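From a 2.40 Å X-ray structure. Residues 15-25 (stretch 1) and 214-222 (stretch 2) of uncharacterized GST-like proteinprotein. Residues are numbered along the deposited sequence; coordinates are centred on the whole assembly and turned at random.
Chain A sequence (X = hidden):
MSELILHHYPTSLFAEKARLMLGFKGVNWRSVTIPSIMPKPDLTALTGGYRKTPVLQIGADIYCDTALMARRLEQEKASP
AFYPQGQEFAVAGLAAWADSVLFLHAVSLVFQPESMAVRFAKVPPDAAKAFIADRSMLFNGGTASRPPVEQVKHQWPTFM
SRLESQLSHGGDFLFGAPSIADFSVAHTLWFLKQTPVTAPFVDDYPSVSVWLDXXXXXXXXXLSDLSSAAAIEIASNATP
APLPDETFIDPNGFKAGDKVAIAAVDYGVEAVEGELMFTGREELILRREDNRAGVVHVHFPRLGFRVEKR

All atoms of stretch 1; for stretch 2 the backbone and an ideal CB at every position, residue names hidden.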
# COMPACT_ATOMS: atom_id res chain seq x y z
N ALA A 15 23.30 -8.28 -4.24
CA ALA A 15 23.42 -7.01 -4.91
C ALA A 15 22.24 -6.09 -4.70
O ALA A 15 22.16 -5.08 -5.32
CB ALA A 15 23.63 -7.23 -6.34
N GLU A 16 21.30 -6.48 -3.86
CA GLU A 16 20.13 -5.69 -3.60
C GLU A 16 20.38 -4.37 -2.91
O GLU A 16 19.74 -3.41 -3.19
CB GLU A 16 19.08 -6.51 -2.88
CG GLU A 16 17.77 -5.85 -2.70
CD GLU A 16 16.96 -5.71 -3.97
OE1 GLU A 16 15.91 -5.11 -3.87
OE2 GLU A 16 17.36 -6.19 -5.03
N LYS A 17 21.31 -4.33 -1.99
CA LYS A 17 21.54 -3.13 -1.25
C LYS A 17 21.93 -2.01 -2.19
O LYS A 17 21.43 -0.95 -2.08
CB LYS A 17 22.58 -3.34 -0.16
CG LYS A 17 23.22 -2.09 0.36
CD LYS A 17 23.67 -2.19 1.78
CE LYS A 17 25.12 -2.56 1.90
NZ LYS A 17 25.86 -1.61 2.70
N ALA A 18 22.80 -2.27 -3.14
CA ALA A 18 23.24 -1.25 -4.07
C ALA A 18 22.15 -0.69 -4.95
O ALA A 18 22.14 0.46 -5.25
CB ALA A 18 24.32 -1.76 -4.90
N ARG A 19 21.24 -1.54 -5.35
CA ARG A 19 20.09 -1.18 -6.11
C ARG A 19 19.15 -0.25 -5.35
O ARG A 19 18.60 0.67 -5.89
CB ARG A 19 19.37 -2.46 -6.49
CG ARG A 19 19.31 -2.72 -7.93
CD ARG A 19 19.77 -4.09 -8.36
NE ARG A 19 19.37 -5.20 -7.52
CZ ARG A 19 19.92 -6.40 -7.56
NH1 ARG A 19 20.88 -6.65 -8.39
NH2 ARG A 19 19.53 -7.33 -6.76
N LEU A 20 18.95 -0.54 -4.08
CA LEU A 20 18.17 0.30 -3.20
C LEU A 20 18.83 1.62 -3.02
O LEU A 20 18.19 2.61 -2.91
CB LEU A 20 17.88 -0.37 -1.87
CG LEU A 20 16.98 -1.58 -1.96
CD1 LEU A 20 17.10 -2.45 -0.78
CD2 LEU A 20 15.58 -1.25 -2.22
N MSE A 21 20.14 1.62 -2.99
CA MSE A 21 20.90 2.83 -2.83
C MSE A 21 20.64 3.73 -4.00
O MSE A 21 20.47 4.90 -3.85
CB MSE A 21 22.37 2.52 -2.69
CG MSE A 21 22.84 2.12 -1.32
SE MSE A 21 24.53 1.26 -1.22
CE MSE A 21 25.65 2.60 -1.78
N LEU A 22 20.58 3.16 -5.17
CA LEU A 22 20.23 3.90 -6.34
C LEU A 22 18.82 4.42 -6.28
O LEU A 22 18.55 5.48 -6.73
CB LEU A 22 20.51 3.12 -7.61
CG LEU A 22 22.00 2.92 -7.84
CD1 LEU A 22 22.27 1.92 -8.88
CD2 LEU A 22 22.65 4.15 -8.17
N GLY A 23 17.91 3.66 -5.71
CA GLY A 23 16.56 4.11 -5.53
C GLY A 23 16.35 5.28 -4.60
O GLY A 23 15.58 6.15 -4.88
N PHE A 24 17.05 5.27 -3.49
CA PHE A 24 16.97 6.29 -2.49
C PHE A 24 17.46 7.61 -3.07
O PHE A 24 16.89 8.62 -2.85
CB PHE A 24 17.80 5.82 -1.30
CG PHE A 24 17.94 6.81 -0.21
CD1 PHE A 24 16.91 7.09 0.64
CD2 PHE A 24 19.12 7.42 0.00
CE1 PHE A 24 17.06 7.94 1.61
CE2 PHE A 24 19.26 8.28 1.00
CZ PHE A 24 18.23 8.54 1.80
N LYS A 25 18.51 7.55 -3.85
CA LYS A 25 19.03 8.69 -4.55
C LYS A 25 18.19 9.23 -5.71
O LYS A 25 18.36 10.35 -6.10
CB LYS A 25 20.46 8.44 -4.99
CG LYS A 25 21.45 8.49 -3.89
CD LYS A 25 21.49 9.79 -3.20
CE LYS A 25 22.64 9.82 -2.26
NZ LYS A 25 22.69 10.99 -1.40
N UNK A 214 8.89 0.08 4.28
CA UNK A 214 9.17 1.44 3.96
C UNK A 214 10.53 1.62 3.32
O UNK A 214 10.68 2.33 2.37
CB UNK A 214 9.06 2.30 5.22
N UNK A 215 11.54 0.98 3.86
CA UNK A 215 12.88 1.05 3.32
C UNK A 215 13.02 0.43 1.95
O UNK A 215 13.73 0.91 1.13
CB UNK A 215 13.86 0.37 4.28
N UNK A 216 12.35 -0.68 1.73
CA UNK A 216 12.31 -1.38 0.46
C UNK A 216 11.56 -0.60 -0.61
O UNK A 216 11.76 -0.78 -1.76
CB UNK A 216 11.67 -2.76 0.64
N UNK A 217 10.68 0.27 -0.17
CA UNK A 217 9.80 1.05 -1.01
C UNK A 217 10.41 2.18 -1.78
O UNK A 217 9.76 2.75 -2.62
CB UNK A 217 8.68 1.62 -0.14
N UNK A 218 11.64 2.52 -1.44
CA UNK A 218 12.43 3.48 -2.16
C UNK A 218 12.73 2.95 -3.53
O UNK A 218 12.97 3.69 -4.45
CB UNK A 218 13.72 3.81 -1.41
N UNK A 219 12.73 1.64 -3.67
CA UNK A 219 12.88 1.03 -4.96
C UNK A 219 14.27 1.03 -5.54
O UNK A 219 15.22 1.24 -4.83
CB UNK A 219 11.94 1.73 -5.94
N UNK A 220 14.36 0.77 -6.83
CA UNK A 220 15.63 0.75 -7.53
C UNK A 220 15.92 1.92 -8.43
O UNK A 220 16.98 2.00 -8.98
CB UNK A 220 15.71 -0.53 -8.37
N UNK A 221 15.00 2.84 -8.59
CA UNK A 221 15.23 3.94 -9.49
C UNK A 221 14.97 3.65 -10.94
O UNK A 221 14.18 2.82 -11.25
CB UNK A 221 16.67 4.42 -9.34
N UNK A 222 15.63 4.36 -11.83
CA UNK A 222 15.39 4.17 -13.25
C UNK A 222 16.59 3.68 -14.00
O UNK A 222 17.59 4.33 -13.99
CB UNK A 222 14.91 5.48 -13.88

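From Glu16 onward stretch 1 is helical, and the face it turns to stretch 2 carries Glu16, Arg19, Leu20, Gly23 and Phe24. Stretch 2 enters as the last part of a helix and then passes close to that face.

Position 214 is helical, and nothing of stretch 1 lies within reach of its CB. Almost any helix-compatible side chain would serve; the residue is Arg214, which makes no contact here.

At 215 the CB points sideways and again finds no neighbour close by. A small or branched apolar group would be as acceptable as many others. The residue is Val215, whose side chain stays clear of stretch 1; its backbone O lies 4.4 Å from Leu20 CD2.

At 216 the CB also points sideways, but it stands 5.1 Å from Leu20 CD2, so a flexible apolar chain could reach the leucine: leucine, methionine or isoleucine would suit. Leu216 does so, its CD1 coming 4.1 Å from Leu20 CD1. It also begins a type I turn that runs to 219 and is closed by a backbone hydrogen bond from N of 219 to Leu216 O, 3.2 Å.

Position 217 lies inside that turn with its CB directed away from stretch 1, so the helix sets no demand. A CB would, however, sit 3.3 Å from Arg214 O, a crowded place that a residue without a CB avoids; the phi/psi of -74/-12 would allow others. Gly217 has no CB to crowd there.

At 218 the CB points toward stretch 1, 4.2 Å from Phe24 N, with the Phe24 ring nearby. A large apolar or aromatic side chain would exploit that ring. Phe218 offers its face to the edge of Phe24: the centroids are 5.1 Å apart, the planes meet at 80°, and Phe24 CD1 approaches Phe218 CE1 to 3.7 Å.

Position 219 is where the backbone leaves helical angles, and its CB direction is away from stretch 1. Phi of 75° with psi of -164° is a combination that glycine takes readily and residues with a CB largely avoid. The residue is Gly219. Its carbonyl O receives CA-H...O contacts from Gly23 CA at 3.2 Å and Leu20 CA at 3.5 Å. This close approach depends on Gly23: an ideal CB there would lie 1.8 Å from Gly219 O.

At 220 the CB points sideways, 4.0 Å from Arg19 O, while the Glu16 carboxylate offers an acceptor farther along. A donor on a longer side chain is called for: histidine, glutamine, lysine or arginine could be considered. His220 adds a flat ring. Its NE2 donates to Glu16 OE1 (2.8 Å), Arg19 CG packs over the ring face 3.8 Å from its centroid, and Leu20 CD2 meets its edge, 4.1 Å from His220 CD2. Glu16 OE2 meanwhile forms a salt bridge with Arg19 NH2 at 3.0 Å, so one carboxylate joins both partners.

At 221 a CB would point toward stretch 1, 3.4 Å from Leu22 O. Phi and psi are 82° and -154°, angles that would also jam it against the preceding carbonyl O; glycine is required. Gly221 N lies 3.7 Å from Gly23 CA.

Position 222 is extended and its CB points away, leaving the choice free. Ser222 makes no contact with stretch 1.

Stretch 2 (214-222) RVLGFGHGS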
# COMPACT_ATOMS: atom_id res chain seq x y z
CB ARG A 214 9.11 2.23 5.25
CG ARG A 214 8.79 3.66 5.11
CD ARG A 214 9.00 4.38 6.40
NE ARG A 214 7.84 4.29 7.23
CZ ARG A 214 7.80 3.74 8.43
NH1 ARG A 214 8.87 3.24 8.99
NH2 ARG A 214 6.66 3.71 9.07
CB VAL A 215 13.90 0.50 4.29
CG1 VAL A 215 15.25 0.68 3.79
CG2 VAL A 215 13.78 1.16 5.60
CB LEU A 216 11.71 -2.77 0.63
CG LEU A 216 12.56 -3.98 0.95
CD1 LEU A 216 13.87 -3.66 1.47
CD2 LEU A 216 11.89 -4.87 1.90
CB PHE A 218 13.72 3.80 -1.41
CG PHE A 218 13.55 4.73 -0.26
CD1 PHE A 218 13.34 6.06 -0.44
CD2 PHE A 218 13.61 4.27 1.01
CE1 PHE A 218 13.18 6.89 0.61
CE2 PHE A 218 13.45 5.11 2.05
CZ PHE A 218 13.23 6.42 1.85
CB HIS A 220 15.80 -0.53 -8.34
CG HIS A 220 15.69 -1.79 -7.54
ND1 HIS A 220 15.64 -3.02 -8.13
CD2 HIS A 220 15.64 -2.01 -6.21
CE1 HIS A 220 15.56 -3.95 -7.20
NE2 HIS A 220 15.55 -3.36 -6.03
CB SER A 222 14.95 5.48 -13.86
OG SER A 222 13.59 5.44 -14.19
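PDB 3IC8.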